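Local atomic coordinates of SusD homolog (Bacteroides thetaiotaomicron, PDB entry 3SGH), a protein that probably binds glycans at the bacterial cell surface, as a SusD-like outer-membrane lipoprotein serving nutrient uptake in the gut symbiont Bacteroides thetaiotaomicron. Residues Thr296-Tyr301 with Thr383-Thr388; Tyr258-Asn263 with Gly280-Val285; Gly59-Ile62 with Tyr66-Ser69; Gln413-Cys418 with Pro435-Ala440. All coordinates share one frame; numbering follows the deposited sequence. Where two conformers were deposited one is given.

Interaction 1. Residues Thr296-Tyr301 with Thr383-Thr388; sequences TVYANY and TGNNYT
Tyr298 and Asn385 carry the whole of this contact, meeting by their polar ends between two loops of the SusD-like fold. Segment 296-301 turns through two overlapping type I beta turns, Thr296 to Ala299 and Tyr298 to Tyr301, the second closed by the bond from Tyr301 N to Tyr298 O at 3.2 Å. Segment 383-388 begins with a short 3-10 turn over residues 383-385. The two side chains approach from opposite directions across backbones whose nearest CA atoms, those of Tyr298 and Asn385, are 12.7 Å apart. Tyr298 CG lies anti to its carbonyl carbon (chi1 -71°), which sends the phenol toward Asn385. Tyr298 OH stops 3.3 Å from Asn385 ND2, with the phenol ring and the amide plane turned 51° against each other. Both ends also share Glu291: one carboxylate oxygen is hydrogen-bonded to Tyr298 OH and the other to Asn385 ND2. The same amide nitrogen also bonds to Asp376, and Asn385 OD1 accepts from the backbone N of Ala290, so both ends of the buried amide have partners and its rotation is fixed. Neighbours in its own segment pack round the Tyr298 ring: Val297 CG1 lies 4.0 Å above one face, over the centre, and Tyr301 CG meets its edge in plane. Tyr298 CD1 in turn sits over the centre of the Tyr301 ring, 3.4 Å above that plane.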
loop_
_atom_site.group_PDB
_atom_site.type_symbol
_atom_site.label_atom_id
_atom_site.label_comp_id
_atom_site.label_asym_id
_atom_site.label_seq_id
_atom_site.Cartn_x
_atom_site.Cartn_y
_atom_site.Cartn_z
ATOM N N THR A 296 9.648 4.165 -24.303
ATOM C CA THR A 296 9.482 3.416 -25.539
ATOM C C THR A 296 10.206 2.065 -25.502
ATOM O O THR A 296 9.732 1.093 -26.102
ATOM C CB THR A 296 9.959 4.225 -26.749
ATOM O OG1 THR A 296 11.367 4.492 -26.596
ATOM C CG2 THR A 296 9.169 5.540 -26.843
ATOM N N VAL A 297 11.300 2.003 -24.763
ATOM C CA VAL A 297 12.095 0.770 -24.607
ATOM C C VAL A 297 11.266 -0.355 -23.960
ATOM O O VAL A 297 11.361 -1.509 -24.376
ATOM C CB VAL A 297 13.394 1.074 -23.797
ATOM C CG1 VAL A 297 14.092 -0.176 -23.328
ATOM C CG2 VAL A 297 14.332 1.969 -24.680
ATOM N N TYR A 298 10.438 0.027 -22.981
ATOM C CA TYR A 298 9.671 -0.906 -22.185
ATOM C C TYR A 298 8.203 -1.007 -22.598
ATOM O O TYR A 298 7.390 -1.660 -21.943
ATOM C CB TYR A 298 9.844 -0.561 -20.713
ATOM C CG TYR A 298 11.253 -0.888 -20.198
ATOM C CD1 TYR A 298 11.747 -2.210 -20.241
ATOM C CD2 TYR A 298 12.069 0.092 -19.677
ATOM C CE1 TYR A 298 13.036 -2.515 -19.768
ATOM C CE2 TYR A 298 13.376 -0.210 -19.197
ATOM C CZ TYR A 298 13.833 -1.530 -19.244
ATOM O OH TYR A 298 15.105 -1.829 -18.720
ATOM N N ALA A 299 7.857 -0.405 -23.726
ATOM C CA ALA A 299 6.459 -0.315 -24.135
ATOM C C ALA A 299 5.787 -1.688 -24.262
ATOM O O ALA A 299 4.606 -1.825 -23.961
ATOM C CB ALA A 299 6.319 0.513 -25.473
ATOM N N ASN A 300 6.522 -2.695 -24.723
ATOM C CA ASN A 300 5.960 -4.023 -24.972
ATOM C C ASN A 300 6.302 -5.109 -23.937
ATOM O O ASN A 300 6.070 -6.292 -24.190
ATOM C CB ASN A 300 6.355 -4.477 -26.382
ATOM C CG ASN A 300 5.963 -3.473 -27.428
ATOM O OD1 ASN A 300 4.855 -2.964 -27.400
ATOM N ND2 ASN A 300 6.871 -3.167 -28.342
ATOM N N TYR A 301 6.821 -4.702 -22.780
ATOM C CA TYR A 301 6.927 -5.574 -21.656
ATOM C C TYR A 301 5.531 -5.776 -21.028
ATOM O O TYR A 301 4.583 -5.094 -21.410
ATOM C CB TYR A 301 7.944 -5.021 -20.634
ATOM C CG TYR A 301 9.414 -5.199 -21.028
ATOM C CD1 TYR A 301 9.902 -4.729 -22.271
ATOM C CD2 TYR A 301 10.352 -5.764 -20.121
ATOM C CE1 TYR A 301 11.240 -4.863 -22.635
ATOM C CE2 TYR A 301 11.692 -5.865 -20.475
ATOM C CZ TYR A 301 12.123 -5.424 -21.733
ATOM O OH TYR A 301 13.425 -5.523 -22.103
ATOM N N THR A 383 21.222 -7.246 -19.998
ATOM C CA THR A 383 21.522 -8.271 -18.985
ATOM C C THR A 383 22.048 -7.722 -17.662
ATOM O O THR A 383 22.064 -8.453 -16.690
ATOM C CB THR A 383 22.454 -9.393 -19.476
ATOM O OG1 THR A 383 23.781 -8.870 -19.633
ATOM C CG2 THR A 383 21.919 -10.010 -20.764
ATOM N N GLY A 384 22.432 -6.452 -17.614
ATOM C CA GLY A 384 22.754 -5.777 -16.362
ATOM C C GLY A 384 21.536 -5.572 -15.461
ATOM O O GLY A 384 21.687 -5.232 -14.279
ATOM N N ASN A 385 20.340 -5.840 -16.007
ATOM C CA ASN A 385 19.116 -5.848 -15.240
ATOM C C ASN A 385 18.802 -7.192 -14.608
ATOM O O ASN A 385 17.895 -7.274 -13.777
ATOM C CB ASN A 385 17.932 -5.398 -16.120
ATOM C CG ASN A 385 18.059 -3.969 -16.526
ATOM O OD1 ASN A 385 18.494 -3.140 -15.719
ATOM N ND2 ASN A 385 17.660 -3.651 -17.721
ATOM N N ASN A 386 19.543 -8.242 -14.983
ATOM C CA ASN A 386 19.241 -9.567 -14.475
ATOM C C ASN A 386 19.414 -9.612 -12.948
ATOM O O ASN A 386 20.255 -8.940 -12.391
ATOM C CB ASN A 386 20.137 -10.632 -15.119
ATOM C CG ASN A 386 19.885 -10.849 -16.606
ATOM O OD1 ASN A 386 19.035 -10.214 -17.247
ATOM N ND2 ASN A 386 20.620 -11.807 -17.154
ATOM N N TYR A 387 18.608 -10.423 -12.267
ATOM C CA TYR A 387 18.625 -10.447 -10.815
ATOM C C TYR A 387 18.339 -11.839 -10.256
ATOM O O TYR A 387 17.399 -12.506 -10.675
ATOM C CB TYR A 387 17.677 -9.374 -10.243
ATOM C CG TYR A 387 17.902 -9.059 -8.765
ATOM C CD1 TYR A 387 18.900 -8.186 -8.343
ATOM C CD2 TYR A 387 17.103 -9.650 -7.796
ATOM C CE1 TYR A 387 19.103 -7.935 -6.980
ATOM C CE2 TYR A 387 17.291 -9.388 -6.457
ATOM C CZ TYR A 387 18.282 -8.544 -6.057
ATOM O OH TYR A 387 18.423 -8.333 -4.716
ATOM N N THR A 388 19.180 -12.267 -9.325
ATOM C CA THR A 388 18.988 -13.529 -8.607
ATOM C C THR A 388 18.047 -13.312 -7.427
ATOM O O THR A 388 18.313 -12.497 -6.528
ATOM C CB THR A 388 20.333 -14.117 -8.121
ATOM O OG1 THR A 388 21.272 -14.241 -9.214
ATOM C CG2 THR A 388 20.080 -15.466 -7.453
#

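Interaction 2. Residues Tyr258-Asn263 with Gly280-Val285; sequences YMNGYN and GGYVGV
Asn260, on the last turn of helix 253-261, reaches across to the backbone of Tyr282 and holds it by one direct bond and one water bridge. Its side chain leaves the helix with CB directed toward the loop, and CG stands anti to the carbonyl carbon (chi1 -82°), which carries the amide out to the Tyr282 peptide. Asn260 CG comes within 3.9 Å of Tyr282 O. Beyond it the amide divides. Asn260 ND2 donates to Tyr282 O at 2.9 Å, nearly straight at 166°; the acceptor lies in the plane of the asparagine amide, whereas the donor is tilted 32° from the plane of the tyrosine carbonyl. Asn260 OD1, the other branch, is 3.9 Å from Tyr282 CB and takes a hydrogen bond from a water at 2.9 Å, and this water accepts from Tyr282 N at 3.0 Å. One primary amide thus serves both the C=O and the N-H of a single residue, the first directly and the second through solvent. The helix ends immediately afterwards in a Schellman motif: Asn263 takes positive phi, and Asn263 N bonds back to Asn260 O at 3.1 Å. The contact joins this helix C-terminus to the irregular loop between helix 267-270 and strand 314-317, at the surface of the molecule. Arg267, on helix 267-270, adds a further hydrogen bond to Asn260 OD1 and also packs against the Tyr282 side chain, whose phenol end leads away from Asn260.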
loop_
_atom_site.group_PDB
_atom_site.type_symbol
_atom_site.label_atom_id
_atom_site.label_comp_id
_atom_site.label_asym_id
_atom_site.label_seq_id
_atom_site.Cartn_x
_atom_site.Cartn_y
_atom_site.Cartn_z
ATOM N N TYR A 258 8.675 -13.609 -9.057
ATOM C CA TYR A 258 8.193 -14.504 -8.010
ATOM C C TYR A 258 7.073 -15.412 -8.574
ATOM O O TYR A 258 7.069 -16.638 -8.400
ATOM C CB TYR A 258 7.619 -13.729 -6.841
ATOM C CG TYR A 258 8.599 -13.349 -5.706
ATOM C CD1 TYR A 258 9.501 -12.311 -5.821
ATOM C CD2 TYR A 258 8.554 -14.042 -4.512
ATOM C CE1 TYR A 258 10.334 -11.955 -4.735
ATOM C CE2 TYR A 258 9.349 -13.698 -3.462
ATOM C CZ TYR A 258 10.247 -12.672 -3.578
ATOM O OH TYR A 258 10.993 -12.333 -2.478
HETATM N N MSE A 259 6.113 -14.797 -9.254
HETATM C CA MSE A 259 4.975 -15.523 -9.819
HETATM C C MSE A 259 5.317 -16.478 -10.980
HETATM O O MSE A 259 4.709 -17.547 -11.094
HETATM C CB MSE A 259 3.907 -14.510 -10.204
HETATM C CG MSE A 259 3.317 -13.812 -8.970
HETATM SE SE MSE A 259 1.988 -12.495 -9.424
HETATM C CE MSE A 259 0.518 -13.731 -9.829
ATOM N N ASN A 260 6.325 -16.156 -11.783
ATOM C CA ASN A 260 6.813 -17.078 -12.822
ATOM C C ASN A 260 7.422 -18.345 -12.167
ATOM O O ASN A 260 7.155 -19.469 -12.597
ATOM C CB ASN A 260 7.841 -16.413 -13.735
ATOM C CG ASN A 260 7.215 -15.567 -14.842
ATOM O OD1 ASN A 260 6.069 -15.775 -15.231
ATOM N ND2 ASN A 260 8.009 -14.651 -15.401
ATOM N N GLY A 261 8.204 -18.144 -11.108
ATOM C CA GLY A 261 8.829 -19.259 -10.383
ATOM C C GLY A 261 7.781 -20.190 -9.819
ATOM O O GLY A 261 7.960 -21.410 -9.825
ATOM N N TYR A 262 6.663 -19.608 -9.347
ATOM C CA TYR A 262 5.535 -20.367 -8.779
ATOM C C TYR A 262 4.510 -20.892 -9.786
ATOM O O TYR A 262 3.511 -21.515 -9.373
ATOM C CB TYR A 262 4.768 -19.476 -7.801
ATOM C CG TYR A 262 5.470 -19.103 -6.504
ATOM C CD1 TYR A 262 6.431 -19.943 -5.927
ATOM C CD2 TYR A 262 5.122 -17.942 -5.808
ATOM C CE1 TYR A 262 7.031 -19.604 -4.729
ATOM C CE2 TYR A 262 5.694 -17.614 -4.610
ATOM C CZ TYR A 262 6.637 -18.447 -4.062
ATOM O OH TYR A 262 7.177 -18.095 -2.859
ATOM N N ASN A 263 4.758 -20.687 -11.082
ATOM C CA ASN A 263 3.777 -20.965 -12.154
ATOM C C ASN A 263 2.402 -20.491 -11.734
ATOM O O ASN A 263 1.415 -21.181 -11.902
ATOM C CB ASN A 263 3.775 -22.464 -12.509
ATOM C CG ASN A 263 5.111 -22.910 -13.053
ATOM O OD1 ASN A 263 5.683 -22.222 -13.888
ATOM N ND2 ASN A 263 5.607 -24.044 -12.581
ATOM N N GLY A 280 6.297 -14.780 -26.032
ATOM C CA GLY A 280 5.186 -14.628 -25.103
ATOM C C GLY A 280 5.707 -14.684 -23.671
ATOM O O GLY A 280 6.876 -14.356 -23.423
ATOM N N GLY A 281 4.878 -15.163 -22.739
ATOM C CA GLY A 281 5.272 -15.188 -21.312
ATOM C C GLY A 281 5.178 -13.794 -20.674
ATOM O O GLY A 281 4.944 -12.803 -21.357
ATOM N N TYR A 282 5.421 -13.760 -19.370
ATOM C CA TYR A 282 5.313 -12.595 -18.545
ATOM C C TYR A 282 6.710 -12.156 -18.206
ATOM O O TYR A 282 7.494 -12.942 -17.730
ATOM C CB TYR A 282 4.490 -12.892 -17.268
ATOM C CG TYR A 282 3.104 -13.388 -17.613
ATOM C CD1 TYR A 282 2.082 -12.497 -17.924
ATOM C CD2 TYR A 282 2.835 -14.754 -17.694
ATOM C CE1 TYR A 282 0.805 -12.939 -18.299
ATOM C CE2 TYR A 282 1.536 -15.208 -18.038
ATOM C CZ TYR A 282 0.551 -14.295 -18.346
ATOM O OH TYR A 282 -0.688 -14.751 -18.684
ATOM N N VAL A 283 7.013 -10.900 -18.532
ATOM C CA VAL A 283 8.314 -10.293 -18.267
ATOM C C VAL A 283 8.102 -8.881 -17.739
ATOM O O VAL A 283 7.559 -7.982 -18.439
ATOM C CB VAL A 283 9.230 -10.268 -19.513
ATOM C CG1 VAL A 283 10.567 -9.622 -19.163
ATOM C CG2 VAL A 283 9.460 -11.711 -20.133
ATOM N N GLY A 284 8.500 -8.677 -16.485
ATOM C CA GLY A 284 8.451 -7.346 -15.862
ATOM C C GLY A 284 9.658 -6.485 -16.188
ATOM O O GLY A 284 10.629 -6.964 -16.796
ATOM N N VAL A 285 9.582 -5.232 -15.761
ATOM C CA VAL A 285 10.640 -4.231 -15.919
ATOM C C VAL A 285 11.404 -4.069 -14.633
ATOM O O VAL A 285 10.807 -3.900 -13.572
ATOM C CB VAL A 285 10.060 -2.864 -16.395
ATOM C CG1 VAL A 285 11.231 -1.821 -16.596
ATOM C CG2 VAL A 285 9.231 -3.060 -17.645
HETATM O O HOH W 1 6.053 -16.426 -18.099
#

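Interaction 3. Residues Gly59-Ile62 with Tyr66-Ser69; sequences GKNI and YNAS
Asn61 and Asn67 lie side by side, their side chains pointing the same way, pinning together the two arms of a tight loop between strand 50-52 and helix 70-73. Asn61 is the centre of an inverse gamma turn, marked by a weak bond from Ile62 N to Lys60 O. The amide planes stand 64° apart, and only one of them is aligned with the bond that joins them. Asn67 ND2 donates to Asn61 OD1 at 2.7 Å with an angle of 155°; the acceptor lies in the plane of the Asn67 amide, but the donor comes from above the Asn61 carbonyl plane. The two side chains reach this arrangement by different torsions: Asn67 extends CG opposite its backbone N (chi1 -157°), while Asn61 folds CG beside its own. An alanine in place of Asn61 would take away OD1 and is likely to leave Asn67 ND2 without this partner and its amide held mainly from the other end, where Asn445 bonds to Asn67 OD1. The backbones also join directly, Asn67 N donating to Ile62 O at 3.1 Å, with the Ile62 and Ala68 CA atoms only 4.0 Å apart. Ser69 stands at the N-cap of the following helix, its OG bonded to the backbone N of His72. Ser69 N donates at 2.8 Å to a water that in turn donates to Asn61 O at 3.0 Å.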
loop_
_atom_site.group_PDB
_atom_site.type_symbol
_atom_site.label_atom_id
_atom_site.label_comp_id
_atom_site.label_asym_id
_atom_site.label_seq_id
_atom_site.Cartn_x
_atom_site.Cartn_y
_atom_site.Cartn_z
ATOM N N GLY A 59 17.364 11.474 -15.798
ATOM C CA GLY A 59 18.241 10.292 -15.791
ATOM C C GLY A 59 17.948 9.406 -14.584
ATOM O O GLY A 59 16.821 9.016 -14.385
ATOM N N LYS A 60 18.955 9.107 -13.774
ATOM C CA LYS A 60 18.804 8.257 -12.598
ATOM C C LYS A 60 18.492 9.018 -11.289
ATOM O O LYS A 60 18.420 8.404 -10.225
ATOM C CB LYS A 60 20.048 7.396 -12.418
ATOM C CG LYS A 60 20.229 6.451 -13.585
ATOM C CD LYS A 60 21.389 5.430 -13.374
ATOM C CE LYS A 60 21.520 4.476 -14.552
ATOM N NZ LYS A 60 22.705 3.627 -14.409
ATOM N N ASN A 61 18.329 10.338 -11.382
ATOM C CA ASN A 61 17.918 11.137 -10.207
ATOM C C ASN A 61 16.403 11.156 -10.120
ATOM O O ASN A 61 15.735 12.178 -10.311
ATOM C CB ASN A 61 18.540 12.526 -10.243
ATOM C CG ASN A 61 20.014 12.464 -9.935
ATOM O OD1 ASN A 61 20.394 11.931 -8.896
ATOM N ND2 ASN A 61 20.861 12.923 -10.872
ATOM N N ILE A 62 15.900 9.991 -9.761
ATOM C CA ILE A 62 14.458 9.697 -9.704
ATOM C C ILE A 62 14.204 8.721 -8.589
ATOM O O ILE A 62 15.166 8.169 -8.005
ATOM C CB ILE A 62 13.902 9.136 -11.066
ATOM C CG1 ILE A 62 14.626 7.857 -11.487
ATOM C CG2 ILE A 62 13.947 10.225 -12.208
ATOM C CD1 ILE A 62 14.157 7.259 -12.813
ATOM N N TYR A 66 16.338 6.061 -5.639
ATOM C CA TYR A 66 16.267 6.617 -4.305
ATOM C C TYR A 66 16.712 8.053 -4.246
ATOM O O TYR A 66 17.148 8.482 -3.227
ATOM C CB TYR A 66 17.099 5.791 -3.309
ATOM C CG TYR A 66 16.967 4.280 -3.455
ATOM C CD1 TYR A 66 15.745 3.661 -3.703
ATOM C CD2 TYR A 66 18.088 3.475 -3.371
ATOM C CE1 TYR A 66 15.670 2.271 -3.860
ATOM C CE2 TYR A 66 18.007 2.094 -3.521
ATOM C CZ TYR A 66 16.814 1.497 -3.741
ATOM O OH TYR A 66 16.780 0.114 -3.917
ATOM N N ASN A 67 16.593 8.795 -5.349
ATOM C CA ASN A 67 17.039 10.180 -5.334
ATOM C C ASN A 67 16.112 11.101 -6.147
ATOM O O ASN A 67 16.542 11.836 -7.054
ATOM C CB ASN A 67 18.475 10.276 -5.833
ATOM C CG ASN A 67 19.171 11.511 -5.350
ATOM O OD1 ASN A 67 19.149 11.805 -4.159
ATOM N ND2 ASN A 67 19.804 12.258 -6.272
ATOM N N ALA A 68 14.831 11.054 -5.801
ATOM C CA ALA A 68 13.830 11.923 -6.439
ATOM C C ALA A 68 14.081 13.400 -6.225
ATOM O O ALA A 68 14.599 13.840 -5.175
ATOM C CB ALA A 68 12.418 11.596 -5.945
ATOM N N SER A 69 13.626 14.168 -7.201
ATOM C CA SER A 69 13.506 15.612 -7.119
ATOM C C SER A 69 12.599 16.034 -5.977
ATOM O O SER A 69 11.802 15.266 -5.496
ATOM C CB SER A 69 12.926 16.163 -8.424
ATOM O OG SER A 69 11.570 15.767 -8.594
HETATM O O HOH W 2 12.911 12.806 -9.561
#

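Interaction 4. Residues Gln413-Cys418 with Pro435-Ala440; sequences QKWIAC and PRIFPA
This is a buried apolar contact about 11 Å from the centre of the chain, in which the indole of Trp415, near the end of helix 403-417, packs against Pro435 in the loop that follows helix 424-432. Its evidence lies in where two carbons sit on the Trp415 ring. Pro435 CG rests over the five-membered ring, 3.7 Å from the centroid and 17° off the normal, a CH-pi contact. Pro435 CB extends the same packing toward the benzo part, 3.8 Å from Trp415 CE3. Further along the same face, Ile437 CD1 in one of its two conformers comes obliquely to the rim, 3.6 Å from Trp415 CZ2, a contact that is therefore less certain. The indole reaches the loop because its CG lies opposite the backbone N (chi1 166°), projecting from the helix. In the alpha-alpha superhelix of this protein, the contact thus joins a helix to an irregular chain that has just left the next one. That chain is bent at its start by a cis peptide bond before Pro435 and again at Arg436, the centre of an inverse gamma turn with a weak bond from Ile437 N to Pro435 O. An alanine at Trp415 would probably open a gap beside Pro435 and leave the backbone carbonyl of Ser47 without the indole N-H that now bonds to it. Helix 253-261 also borders the indole: Cys254 and Leu255 touch it, and the Tyr258 ring meets it edge-to-face.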
loop_
_atom_site.group_PDB
_atom_site.type_symbol
_atom_site.label_atom_id
_atom_site.label_comp_id
_atom_site.label_asym_id
_atom_site.label_seq_id
_atom_site.Cartn_x
_atom_site.Cartn_y
_atom_site.Cartn_z
ATOM N N GLN A 413 2.965 -14.469 0.175
ATOM C CA GLN A 413 1.620 -14.677 -0.394
ATOM C C GLN A 413 0.718 -13.455 -0.132
ATOM O O GLN A 413 -0.093 -13.089 -0.963
ATOM C CB GLN A 413 0.980 -15.970 0.097
ATOM C CG GLN A 413 1.654 -17.189 -0.463
ATOM C CD GLN A 413 1.443 -17.327 -1.979
ATOM O OE1 GLN A 413 0.431 -16.932 -2.483
ATOM N NE2 GLN A 413 2.427 -17.856 -2.685
ATOM N N LYS A 414 0.889 -12.808 1.012
ATOM C CA LYS A 414 0.112 -11.589 1.258
ATOM C C LYS A 414 0.417 -10.535 0.194
ATOM O O LYS A 414 -0.485 -9.826 -0.312
ATOM C CB LYS A 414 0.410 -11.032 2.636
ATOM C CG LYS A 414 -0.283 -9.712 2.948
ATOM C CD LYS A 414 0.272 -9.168 4.289
ATOM C CE LYS A 414 -0.217 -7.811 4.662
ATOM N NZ LYS A 414 0.520 -7.271 5.833
ATOM N N TRP A 415 1.714 -10.400 -0.107
ATOM C CA TRP A 415 2.197 -9.414 -1.064
ATOM C C TRP A 415 1.688 -9.710 -2.472
ATOM O O TRP A 415 1.225 -8.800 -3.169
ATOM C CB TRP A 415 3.708 -9.375 -0.990
ATOM C CG TRP A 415 4.373 -8.659 -2.109
ATOM C CD1 TRP A 415 4.321 -7.322 -2.385
ATOM C CD2 TRP A 415 5.269 -9.242 -3.043
ATOM N NE1 TRP A 415 5.154 -7.044 -3.447
ATOM C CE2 TRP A 415 5.717 -8.221 -3.887
ATOM C CE3 TRP A 415 5.723 -10.544 -3.267
ATOM C CZ2 TRP A 415 6.596 -8.466 -4.924
ATOM C CZ3 TRP A 415 6.631 -10.759 -4.267
ATOM C CH2 TRP A 415 7.048 -9.745 -5.079
ATOM N N ILE A 416 1.640 -10.994 -2.836
ATOM C CA ILE A 416 1.114 -11.379 -4.135
ATOM C C ILE A 416 -0.382 -11.099 -4.190
ATOM O O ILE A 416 -0.883 -10.562 -5.168
ATOM C CB ILE A 416 1.359 -12.875 -4.437
ATOM C CG1 ILE A 416 2.839 -13.076 -4.627
ATOM C CG2 ILE A 416 0.619 -13.324 -5.722
ATOM C CD1 ILE A 416 3.262 -14.613 -4.664
ATOM N N ALA A 417 -1.078 -11.373 -3.087
ATOM C CA ALA A 417 -2.532 -11.207 -3.010
ATOM C C ALA A 417 -2.977 -9.726 -3.074
ATOM O O ALA A 417 -3.982 -9.405 -3.734
ATOM C CB ALA A 417 -3.104 -11.851 -1.754
ATOM N N CYS A 418 -2.265 -8.845 -2.353
ATOM C CA CYS A 418 -2.669 -7.445 -2.252
ATOM C C CYS A 418 -2.084 -6.729 -3.443
ATOM O O CYS A 418 -1.019 -6.145 -3.352
ATOM C CB CYS A 418 -2.186 -6.859 -0.936
ATOM S SG CYS A 418 -3.015 -7.695 0.504
ATOM N N PRO A 435 8.199 -9.005 1.926
ATOM C CA PRO A 435 8.849 -9.786 0.888
ATOM C C PRO A 435 10.201 -9.170 0.462
ATOM O O PRO A 435 10.450 -7.980 0.701
ATOM C CB PRO A 435 7.840 -9.696 -0.252
ATOM C CG PRO A 435 7.277 -8.315 -0.105
ATOM C CD PRO A 435 7.081 -8.219 1.386
ATOM N N ARG A 436 11.072 -9.988 -0.121
ATOM C CA ARG A 436 12.395 -9.548 -0.529
ATOM C C ARG A 436 12.350 -8.818 -1.873
ATOM O O ARG A 436 12.727 -9.341 -2.930
ATOM C CB ARG A 436 13.372 -10.705 -0.560
ATOM C CG ARG A 436 13.368 -11.563 0.706
ATOM C CD ARG A 436 14.436 -12.600 0.624
ATOM N NE ARG A 436 14.281 -13.630 1.659
ATOM C CZ ARG A 436 15.204 -13.967 2.563
ATOM N NH1 ARG A 436 16.381 -13.357 2.606
ATOM N NH2 ARG A 436 14.947 -14.929 3.432
ATOM N N ILE A 437 11.918 -7.565 -1.791
ATOM C CA ILE A 437 11.720 -6.702 -2.965
ATOM C C ILE A 437 13.044 -6.387 -3.640
ATOM O O ILE A 437 14.037 -6.008 -2.974
ATOM C CB ILE A 437 11.044 -5.366 -2.570
ATOM C CG1 ILE A 437 9.681 -5.618 -1.933
ATOM C CG2 ILE A 437 10.916 -4.448 -3.763
ATOM C CD1 ILE A 437 8.813 -6.585 -2.771
ATOM N N PHE A 438 13.090 -6.562 -4.950
ATOM C CA PHE A 438 14.308 -6.271 -5.694
ATOM C C PHE A 438 14.694 -4.788 -5.575
ATOM O O PHE A 438 13.911 -3.912 -5.955
ATOM C CB PHE A 438 14.129 -6.555 -7.174
ATOM C CG PHE A 438 13.839 -7.985 -7.545
ATOM C CD1 PHE A 438 13.793 -9.014 -6.629
ATOM C CD2 PHE A 438 13.716 -8.295 -8.904
ATOM C CE1 PHE A 438 13.521 -10.333 -7.069
ATOM C CE2 PHE A 438 13.481 -9.562 -9.333
ATOM C CZ PHE A 438 13.390 -10.591 -8.440
ATOM N N PRO A 439 15.923 -4.513 -5.122
ATOM C CA PRO A 439 16.367 -3.107 -5.036
ATOM C C PRO A 439 16.762 -2.595 -6.409
ATOM O O PRO A 439 16.869 -3.374 -7.358
ATOM C CB PRO A 439 17.614 -3.205 -4.174
ATOM C CG PRO A 439 18.202 -4.534 -4.549
ATOM C CD PRO A 439 16.983 -5.448 -4.692
ATOM N N ALA A 440 17.007 -1.296 -6.507
ATOM C CA ALA A 440 17.611 -0.687 -7.662
ATOM C C ALA A 440 18.957 -1.366 -7.959
ATOM O O ALA A 440 19.623 -1.886 -7.039
ATOM C CB ALA A 440 17.809 0.816 -7.393
#

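Along the chain the contacts close one after another, in the order interaction 3, 2, 1, 4, and none is nested in another. Interaction 4 lies nearest the centre of the chain, about 11 Å from it; the others have their centres 21 to 24 Å out. Interactions 1 and 2 share the long loop between helix 267-270 and strand 314-317, their centres 13 Å apart, and touch where Tyr301 and Tyr298 pack on residues 283-285. Segment 435-440 touches all three other contacts: Tyr387 of interaction 1 packs on Phe438 and Pro439, Tyr258 of interaction 2 approaches Arg436, and Tyr66 of interaction 3 probably hydrogen-bonds Ala440. Segments distant in sequence are thus joined through residues 435-440, whose loop also packs on helix 403-417.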